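Local coordinates for protein carbohydrate deacetylase Agd3 (Neosartorya fumigata, PDB 6NWZ) that probably removes N-acetyl groups from the fungal exopolysaccharide galactosaminogalactan as a metal-binding carbohydrate deacetylase required for biofilm formation, at residues A[291-301]-A[582-593]; A[484-492]-A[594-602]. One frame throughout, in Å; residues are numbered along the deposited sequence.

Contact 1 of 2, residues A[291-301]-A[582-593]; sequences KMNPGSSYFVE and VRLVDWPLVTIT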
# COMPACT_ATOMS: atom_id res chain seq x y z
N LYS A 291 -9.02 0.48 -18.17
CA LYS A 291 -7.57 0.46 -18.37
C LYS A 291 -6.87 -0.50 -17.42
O LYS A 291 -5.67 -0.73 -17.57
CB LYS A 291 -6.98 1.86 -18.19
CG LYS A 291 -7.48 2.87 -19.19
CD LYS A 291 -6.68 4.16 -19.11
CE LYS A 291 -7.13 5.13 -20.20
NZ LYS A 291 -6.30 6.37 -20.23
N MET A 292 -7.57 -1.05 -16.45
CA MET A 292 -6.95 -1.88 -15.43
C MET A 292 -7.02 -3.34 -15.81
O MET A 292 -7.82 -3.75 -16.65
CB MET A 292 -7.64 -1.65 -14.08
CG MET A 292 -7.79 -0.19 -13.75
SD MET A 292 -8.54 0.08 -12.15
CE MET A 292 -8.07 1.80 -11.89
N ASN A 293 -6.14 -4.14 -15.19
CA ASN A 293 -6.11 -5.56 -15.48
C ASN A 293 -7.42 -6.21 -15.06
O ASN A 293 -8.15 -5.67 -14.22
CB ASN A 293 -4.94 -6.22 -14.76
CG ASN A 293 -3.60 -5.63 -15.15
OD1 ASN A 293 -3.26 -5.57 -16.33
ND2 ASN A 293 -2.83 -5.19 -14.16
N PRO A 294 -7.75 -7.36 -15.64
CA PRO A 294 -8.99 -8.05 -15.26
C PRO A 294 -9.07 -8.28 -13.76
O PRO A 294 -8.06 -8.48 -13.08
CB PRO A 294 -8.91 -9.37 -16.03
CG PRO A 294 -8.12 -9.02 -17.24
CD PRO A 294 -7.09 -8.02 -16.78
N GLY A 295 -10.29 -8.25 -13.24
CA GLY A 295 -10.53 -8.40 -11.83
C GLY A 295 -10.48 -7.12 -11.04
O GLY A 295 -10.76 -7.15 -9.83
N SER A 296 -10.15 -6.00 -11.68
CA SER A 296 -10.06 -4.72 -11.00
C SER A 296 -11.44 -4.14 -10.73
O SER A 296 -12.46 -4.59 -11.27
CB SER A 296 -9.23 -3.74 -11.81
OG SER A 296 -7.87 -4.12 -11.87
N SER A 297 -11.46 -3.11 -9.88
CA SER A 297 -12.68 -2.42 -9.50
C SER A 297 -12.32 -1.13 -8.76
O SER A 297 -11.96 -1.17 -7.58
CB SER A 297 -13.56 -3.31 -8.61
OG SER A 297 -14.61 -2.55 -8.03
N TYR A 298 -12.41 0.00 -9.44
CA TYR A 298 -12.00 1.28 -8.88
C TYR A 298 -13.18 2.23 -8.77
O TYR A 298 -14.02 2.31 -9.67
CB TYR A 298 -10.90 1.92 -9.74
CG TYR A 298 -10.55 3.34 -9.33
CD1 TYR A 298 -9.72 3.58 -8.24
CD2 TYR A 298 -11.04 4.43 -10.04
CE1 TYR A 298 -9.40 4.87 -7.86
CE2 TYR A 298 -10.72 5.72 -9.67
CZ TYR A 298 -9.90 5.94 -8.58
OH TYR A 298 -9.59 7.23 -8.22
N PHE A 299 -13.25 2.95 -7.65
CA PHE A 299 -14.19 4.05 -7.50
C PHE A 299 -13.56 5.13 -6.63
O PHE A 299 -12.55 4.90 -5.95
CB PHE A 299 -15.54 3.58 -6.93
CG PHE A 299 -15.47 3.03 -5.52
CD1 PHE A 299 -15.48 3.87 -4.42
CD2 PHE A 299 -15.44 1.66 -5.30
CE1 PHE A 299 -15.43 3.36 -3.13
CE2 PHE A 299 -15.39 1.14 -4.02
CZ PHE A 299 -15.39 2.00 -2.93
N VAL A 300 -14.18 6.30 -6.64
CA VAL A 300 -13.68 7.48 -5.94
C VAL A 300 -14.51 7.70 -4.69
O VAL A 300 -15.74 7.78 -4.76
CB VAL A 300 -13.71 8.72 -6.85
CG1 VAL A 300 -13.12 9.91 -6.13
CG2 VAL A 300 -12.96 8.44 -8.15
N GLU A 301 -13.83 7.81 -3.54
CA GLU A 301 -14.48 8.01 -2.25
C GLU A 301 -14.38 9.47 -1.83
O GLU A 301 -13.31 10.09 -1.93
CB GLU A 301 -13.84 7.12 -1.18
CG GLU A 301 -14.68 6.95 0.07
CD GLU A 301 -14.08 5.94 1.03
OE1 GLU A 301 -12.84 5.86 1.12
OE2 GLU A 301 -14.86 5.21 1.69
N VAL A 582 -0.20 -1.08 -14.44
CA VAL A 582 -0.60 -2.08 -15.43
C VAL A 582 0.56 -2.42 -16.36
O VAL A 582 0.65 -3.54 -16.87
CB VAL A 582 -1.84 -1.59 -16.19
CG1 VAL A 582 -2.10 -2.45 -17.40
CG2 VAL A 582 -3.06 -1.61 -15.27
N ARG A 583 1.49 -1.48 -16.56
CA ARG A 583 2.66 -1.77 -17.40
C ARG A 583 3.59 -2.79 -16.75
O ARG A 583 4.28 -3.54 -17.46
CB ARG A 583 3.42 -0.49 -17.70
CG ARG A 583 4.62 -0.69 -18.58
CD ARG A 583 5.38 0.60 -18.77
NE ARG A 583 6.22 0.94 -17.63
CZ ARG A 583 7.47 0.53 -17.48
NH1 ARG A 583 8.03 -0.24 -18.40
NH2 ARG A 583 8.17 0.90 -16.42
N LEU A 584 3.63 -2.85 -15.42
CA LEU A 584 4.55 -3.71 -14.68
C LEU A 584 3.96 -5.06 -14.31
O LEU A 584 4.65 -6.08 -14.42
CB LEU A 584 5.03 -3.00 -13.42
CG LEU A 584 5.74 -1.66 -13.62
CD1 LEU A 584 6.06 -1.02 -12.29
CD2 LEU A 584 7.00 -1.84 -14.45
N VAL A 585 2.70 -5.11 -13.85
CA VAL A 585 2.08 -6.33 -13.36
C VAL A 585 0.70 -6.48 -13.99
O VAL A 585 0.15 -5.54 -14.58
CB VAL A 585 1.96 -6.34 -11.82
CG1 VAL A 585 3.32 -6.17 -11.17
CG2 VAL A 585 1.02 -5.24 -11.37
N ASP A 586 0.13 -7.68 -13.86
CA ASP A 586 -1.23 -7.93 -14.31
C ASP A 586 -2.20 -8.09 -13.14
O ASP A 586 -3.32 -8.57 -13.32
CB ASP A 586 -1.30 -9.16 -15.21
CG ASP A 586 -0.84 -10.43 -14.52
OD1 ASP A 586 -1.60 -10.99 -13.71
OD2 ASP A 586 0.30 -10.86 -14.79
N TRP A 587 -1.80 -7.67 -11.94
CA TRP A 587 -2.65 -7.82 -10.77
C TRP A 587 -3.88 -6.92 -10.88
O TRP A 587 -3.86 -5.90 -11.57
CB TRP A 587 -1.88 -7.47 -9.50
CG TRP A 587 -0.55 -8.15 -9.36
CD1 TRP A 587 -0.12 -9.28 -10.00
CD2 TRP A 587 0.54 -7.72 -8.53
NE1 TRP A 587 1.16 -9.58 -9.61
CE2 TRP A 587 1.59 -8.64 -8.71
CE3 TRP A 587 0.72 -6.65 -7.66
CZ2 TRP A 587 2.81 -8.52 -8.05
CZ3 TRP A 587 1.93 -6.53 -7.00
CH2 TRP A 587 2.95 -7.46 -7.20
N PRO A 588 -4.96 -7.29 -10.19
CA PRO A 588 -6.11 -6.38 -10.11
C PRO A 588 -5.81 -5.19 -9.21
O PRO A 588 -4.94 -5.23 -8.33
CB PRO A 588 -7.21 -7.27 -9.51
CG PRO A 588 -6.74 -8.68 -9.72
CD PRO A 588 -5.25 -8.61 -9.64
N LEU A 589 -6.55 -4.12 -9.44
CA LEU A 589 -6.63 -2.98 -8.53
C LEU A 589 -8.04 -2.96 -7.96
O LEU A 589 -9.01 -2.83 -8.71
CB LEU A 589 -6.31 -1.67 -9.23
CG LEU A 589 -4.87 -1.43 -9.68
CD1 LEU A 589 -4.78 -0.22 -10.59
CD2 LEU A 589 -3.97 -1.24 -8.47
N VAL A 590 -8.15 -3.09 -6.64
CA VAL A 590 -9.45 -3.19 -5.99
C VAL A 590 -9.60 -2.02 -5.03
O VAL A 590 -8.78 -1.84 -4.12
CB VAL A 590 -9.62 -4.52 -5.25
CG1 VAL A 590 -10.97 -4.57 -4.60
CG2 VAL A 590 -9.45 -5.68 -6.22
N THR A 591 -10.63 -1.21 -5.24
CA THR A 591 -10.99 -0.13 -4.32
C THR A 591 -12.00 -0.66 -3.31
O THR A 591 -12.96 -1.34 -3.68
CB THR A 591 -11.57 1.07 -5.07
OG1 THR A 591 -10.59 1.61 -5.97
CG2 THR A 591 -11.99 2.16 -4.10
N ILE A 592 -11.77 -0.36 -2.03
CA ILE A 592 -12.70 -0.69 -0.97
C ILE A 592 -13.00 0.57 -0.18
O ILE A 592 -12.22 1.53 -0.17
CB ILE A 592 -12.16 -1.80 -0.04
CG1 ILE A 592 -10.84 -1.38 0.60
CG2 ILE A 592 -11.96 -3.08 -0.81
CD1 ILE A 592 -10.20 -2.48 1.43
N THR A 593 -14.15 0.57 0.49
CA THR A 593 -14.56 1.74 1.26
C THR A 593 -13.65 1.93 2.46
O THR A 593 -12.93 1.02 2.89
CB THR A 593 -16.01 1.61 1.73
OG1 THR A 593 -16.09 0.65 2.79
CG2 THR A 593 -16.91 1.18 0.58
O HOH W 1 -4.98 -3.34 -12.55
O HOH W 2 -5.83 -9.77 -13.22
O HOH W 3 -14.64 -3.14 -5.36
O HOH W 4 -11.88 4.03 -1.13
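A parallel beta bridge between Ser297 and Val590 stands at the middle of this contact, where the loop leading into strand 300-304 of the deacetylase domain runs beside the connection from helix 569-584 to the next helix. Its bond pattern is the parallel one: Ser297 N donates to Leu589 O at 2.7 Å, and Ser297 O accepts from Thr591 N. The pairing is prolonged by side chains. Ser296 OG accepts the N-H of Leu589 (2.8 Å) in an almost straight bond, 173° at the hydrogen, and turns its own proton back to Asn293 O. That carbonyl, at the start of a type II turn from Asn293 to Ser296, thus receives both the backbone N and the hydroxyl of Ser296 from one face of its plane.

Asn293 gives the second polar centre. Its ND2 spans two carbonyls of the chain that follows helix 569-584: Trp587 O at 2.9 Å, near the amide plane, and Val585 O at 3.0 Å, tilted from it. With both amide protons engaged, the rotation of the group is fixed. A water joins Asn293 N, Ser296 OG and Trp587 O.

Toward the strand, ring packing joins the polar contacts. Thr591 places CG2 over the centre of one face of the Phe299 ring, a CH-pi contact 3.5 Å from the centroid. This is possible because CG2 lies anti to the backbone N, which leaves OG1 (chi1 -62°) to meet Leu250 O and, weakly, Phe299 N. Another water bridges Glu301 OE1 and Ile592 O.

Around this seam, Met292 and Leu589 cross at about a right angle and both rest on helix 569-584, through Val578 and Phe581 respectively, while Thr593 packs on strand 424-426 and Ile592 on helix 594-607.

Contact 2 of 2, residues A[484-492]-A[594-602]; sequences AGMQVNPRW and HQEMSENFL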
# COMPACT_ATOMS: atom_id res chain seq x y z
N ALA A 484 -7.92 6.35 24.34
CA ALA A 484 -7.41 5.06 23.93
C ALA A 484 -8.48 4.27 23.20
O ALA A 484 -9.63 4.22 23.64
CB ALA A 484 -6.92 4.25 25.14
N GLY A 485 -8.10 3.66 22.08
CA GLY A 485 -8.95 2.74 21.35
C GLY A 485 -9.27 3.15 19.93
O GLY A 485 -9.73 2.30 19.15
N MET A 486 -9.06 4.41 19.56
CA MET A 486 -9.38 4.84 18.21
C MET A 486 -8.34 4.32 17.23
O MET A 486 -7.13 4.42 17.48
CB MET A 486 -9.45 6.37 18.14
CG MET A 486 -10.20 6.90 16.92
SD MET A 486 -11.99 6.66 17.02
CE MET A 486 -12.37 7.62 18.49
N GLN A 487 -8.80 3.76 16.12
CA GLN A 487 -7.92 3.16 15.12
C GLN A 487 -7.59 4.19 14.05
O GLN A 487 -8.48 4.69 13.36
CB GLN A 487 -8.57 1.92 14.50
CG GLN A 487 -7.67 1.18 13.52
CD GLN A 487 -8.37 0.00 12.85
OE1 GLN A 487 -9.29 -0.59 13.41
NE2 GLN A 487 -7.93 -0.34 11.65
N VAL A 488 -6.30 4.51 13.92
CA VAL A 488 -5.82 5.47 12.93
C VAL A 488 -5.20 4.69 11.78
O VAL A 488 -4.12 4.11 11.92
CB VAL A 488 -4.82 6.46 13.54
CG1 VAL A 488 -4.32 7.43 12.48
CG2 VAL A 488 -5.46 7.21 14.70
N ASN A 489 -5.89 4.68 10.64
CA ASN A 489 -5.36 3.99 9.47
C ASN A 489 -4.46 4.93 8.67
O ASN A 489 -4.77 6.12 8.54
CB ASN A 489 -6.49 3.48 8.58
CG ASN A 489 -7.48 2.62 9.33
OD1 ASN A 489 -7.22 1.45 9.62
ND2 ASN A 489 -8.63 3.19 9.66
N PRO A 490 -3.36 4.43 8.13
CA PRO A 490 -2.43 5.29 7.40
C PRO A 490 -3.01 5.80 6.09
O PRO A 490 -3.92 5.21 5.50
CB PRO A 490 -1.22 4.38 7.15
CG PRO A 490 -1.78 2.99 7.20
CD PRO A 490 -2.88 3.04 8.22
N ARG A 491 -2.45 6.92 5.63
CA ARG A 491 -2.83 7.54 4.36
C ARG A 491 -1.65 8.32 3.81
O ARG A 491 -0.98 9.05 4.55
CB ARG A 491 -4.04 8.47 4.51
CG ARG A 491 -4.61 8.97 3.17
CD ARG A 491 -5.99 9.62 3.32
NE ARG A 491 -5.93 10.96 3.89
CZ ARG A 491 -6.94 11.83 3.89
NH1 ARG A 491 -6.77 13.03 4.43
NH2 ARG A 491 -8.11 11.50 3.35
N TRP A 492 -1.43 8.19 2.51
CA TRP A 492 -0.35 8.88 1.82
C TRP A 492 -0.78 10.27 1.37
O TRP A 492 -1.94 10.51 1.00
CB TRP A 492 0.11 8.07 0.60
CG TRP A 492 0.68 6.73 0.94
CD1 TRP A 492 0.18 5.51 0.59
CD2 TRP A 492 1.87 6.47 1.69
NE1 TRP A 492 0.98 4.50 1.07
CE2 TRP A 492 2.03 5.07 1.75
CE3 TRP A 492 2.82 7.28 2.31
CZ2 TRP A 492 3.10 4.46 2.41
CZ3 TRP A 492 3.88 6.68 2.97
CH2 TRP A 492 4.01 5.29 3.02
N HIS A 594 -13.69 3.15 3.01
CA HIS A 594 -12.91 3.44 4.21
C HIS A 594 -13.24 2.46 5.32
O HIS A 594 -12.34 1.99 6.03
CB HIS A 594 -13.18 4.88 4.65
CG HIS A 594 -12.51 5.27 5.93
ND1 HIS A 594 -11.44 6.13 5.99
CD2 HIS A 594 -12.79 4.93 7.21
CE1 HIS A 594 -11.08 6.29 7.25
NE2 HIS A 594 -11.88 5.57 8.01
N GLN A 595 -14.52 2.12 5.47
CA GLN A 595 -14.94 1.16 6.48
C GLN A 595 -14.33 -0.22 6.22
O GLN A 595 -13.83 -0.86 7.14
CB GLN A 595 -16.47 1.08 6.51
CG GLN A 595 -17.03 0.15 7.56
CD GLN A 595 -18.48 0.46 7.89
OE1 GLN A 595 -18.99 1.53 7.57
NE2 GLN A 595 -19.16 -0.48 8.54
N GLU A 596 -14.37 -0.68 4.96
CA GLU A 596 -13.75 -1.96 4.63
C GLU A 596 -12.24 -1.90 4.81
O GLU A 596 -11.63 -2.86 5.29
CB GLU A 596 -14.09 -2.35 3.19
CG GLU A 596 -15.53 -2.74 2.95
CD GLU A 596 -15.84 -2.98 1.48
OE1 GLU A 596 -15.96 -1.99 0.72
OE2 GLU A 596 -15.95 -4.16 1.08
N MET A 597 -11.63 -0.78 4.43
CA MET A 597 -10.18 -0.66 4.56
C MET A 597 -9.75 -0.72 6.01
O MET A 597 -8.75 -1.37 6.35
CB MET A 597 -9.71 0.64 3.90
CG MET A 597 -8.30 1.05 4.26
SD MET A 597 -8.25 2.22 5.63
CE MET A 597 -6.90 3.27 5.09
N SER A 598 -10.49 -0.05 6.90
CA SER A 598 -10.18 -0.11 8.32
C SER A 598 -10.36 -1.52 8.87
O SER A 598 -9.61 -1.95 9.75
CB SER A 598 -11.05 0.88 9.10
OG SER A 598 -10.74 0.83 10.48
N GLU A 599 -11.34 -2.26 8.34
CA GLU A 599 -11.57 -3.63 8.78
C GLU A 599 -10.39 -4.53 8.44
O GLU A 599 -9.91 -5.29 9.29
CB GLU A 599 -12.86 -4.17 8.16
CG GLU A 599 -13.11 -5.66 8.35
CD GLU A 599 -13.40 -6.03 9.78
OE1 GLU A 599 -13.67 -5.12 10.60
OE2 GLU A 599 -13.37 -7.24 10.10
N ASN A 600 -9.91 -4.46 7.20
CA ASN A 600 -8.79 -5.31 6.79
C ASN A 600 -7.51 -4.95 7.54
O ASN A 600 -6.70 -5.83 7.85
CB ASN A 600 -8.56 -5.21 5.28
CG ASN A 600 -9.76 -5.66 4.48
OD1 ASN A 600 -10.74 -6.18 5.04
ND2 ASN A 600 -9.70 -5.48 3.17
N PHE A 601 -7.31 -3.66 7.84
CA PHE A 601 -6.16 -3.27 8.65
C PHE A 601 -6.25 -3.87 10.05
O PHE A 601 -5.24 -4.27 10.63
CB PHE A 601 -6.07 -1.74 8.74
CG PHE A 601 -5.11 -1.14 7.75
CD1 PHE A 601 -3.74 -1.31 7.90
CD2 PHE A 601 -5.57 -0.38 6.69
CE1 PHE A 601 -2.85 -0.75 7.00
CE2 PHE A 601 -4.69 0.19 5.79
CZ PHE A 601 -3.33 0.00 5.94
N LEU A 602 -7.46 -3.95 10.60
CA LEU A 602 -7.64 -4.57 11.91
C LEU A 602 -7.44 -6.07 11.84
O LEU A 602 -6.76 -6.66 12.69
CB LEU A 602 -9.02 -4.24 12.47
CG LEU A 602 -9.25 -4.64 13.93
CD1 LEU A 602 -8.36 -3.82 14.86
CD2 LEU A 602 -10.70 -4.46 14.28
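Gln487 and Asn489 reach from one face of strand 487-492 to Ser598 on helix 594-607, a strand-on-helix contact in a deacetylase domain whose largely parallel sheet and outer helices are consistent with a distorted (beta/alpha) barrel. The axes of strand 487-489 and helix 594-602 cross steeply, at 106°, and the touching helix residues fall mainly between Met597 and Leu602.

Gln487 is stretched out, with CG anti to the backbone N (chi1 -176°), and this length carries its NE2 to Ser598 O at 3.0 Å. That carbonyl also serves the helix, accepting Leu602 N, so the amide adds a second bond to it without breaking the helical ladder. The other end of the same amide, OE1, lies against Leu602 CD1.

Asn489 touches three helix residues. Its ND2 makes only a weak bond to Ser598 OG, at 3.3 Å, and is held chiefly by Cys455 O of the adjoining strand 454-456; its OD1 takes a weak bond from Gln487 NE2, which ties the two amides together. The same oxygen lies near Phe601 CB, the amide and ring planes standing 41° apart. Beside it, the bent chain of Met597 slides past Asn489 in the opposite direction, with Met597 CE 3.5 Å from Asn489 CB.

Pro490 comes toward Phe601 from the opposite direction. Its CD hangs above the face of the phenyl ring, displaced toward the rim, 4.1 Å from the centroid in a CH-pi contact, and Pro490 CG comes within 3.6 Å of Phe601 CZ.

Contacts 1 and 2 illustrate how one connection can carry two interfaces: Thr593 ends the loop of contact 1 and caps the helix that begins contact 2. Their centres are 21 Å apart, yet they touch where Glu301 OE2 probably accepts the N-H of His594 (2.7 Å) and where Ile592 CD1 packs on Met597 CA (3.6 Å). This junction lies near the zinc sites. The side chains of Glu301 and His594 each lie about 8 Å from that of the zinc ligand Asp255, to which Arg491 of contact 2 forms a salt bridge. Neighbouring Asp256, with His388 and His392, binds another zinc ion, resembling the Asp-His-His site of metal-dependent deacetylases; at the other end of contact 1 the Asn293 side chain is about 4 Å from a bound zinc ion.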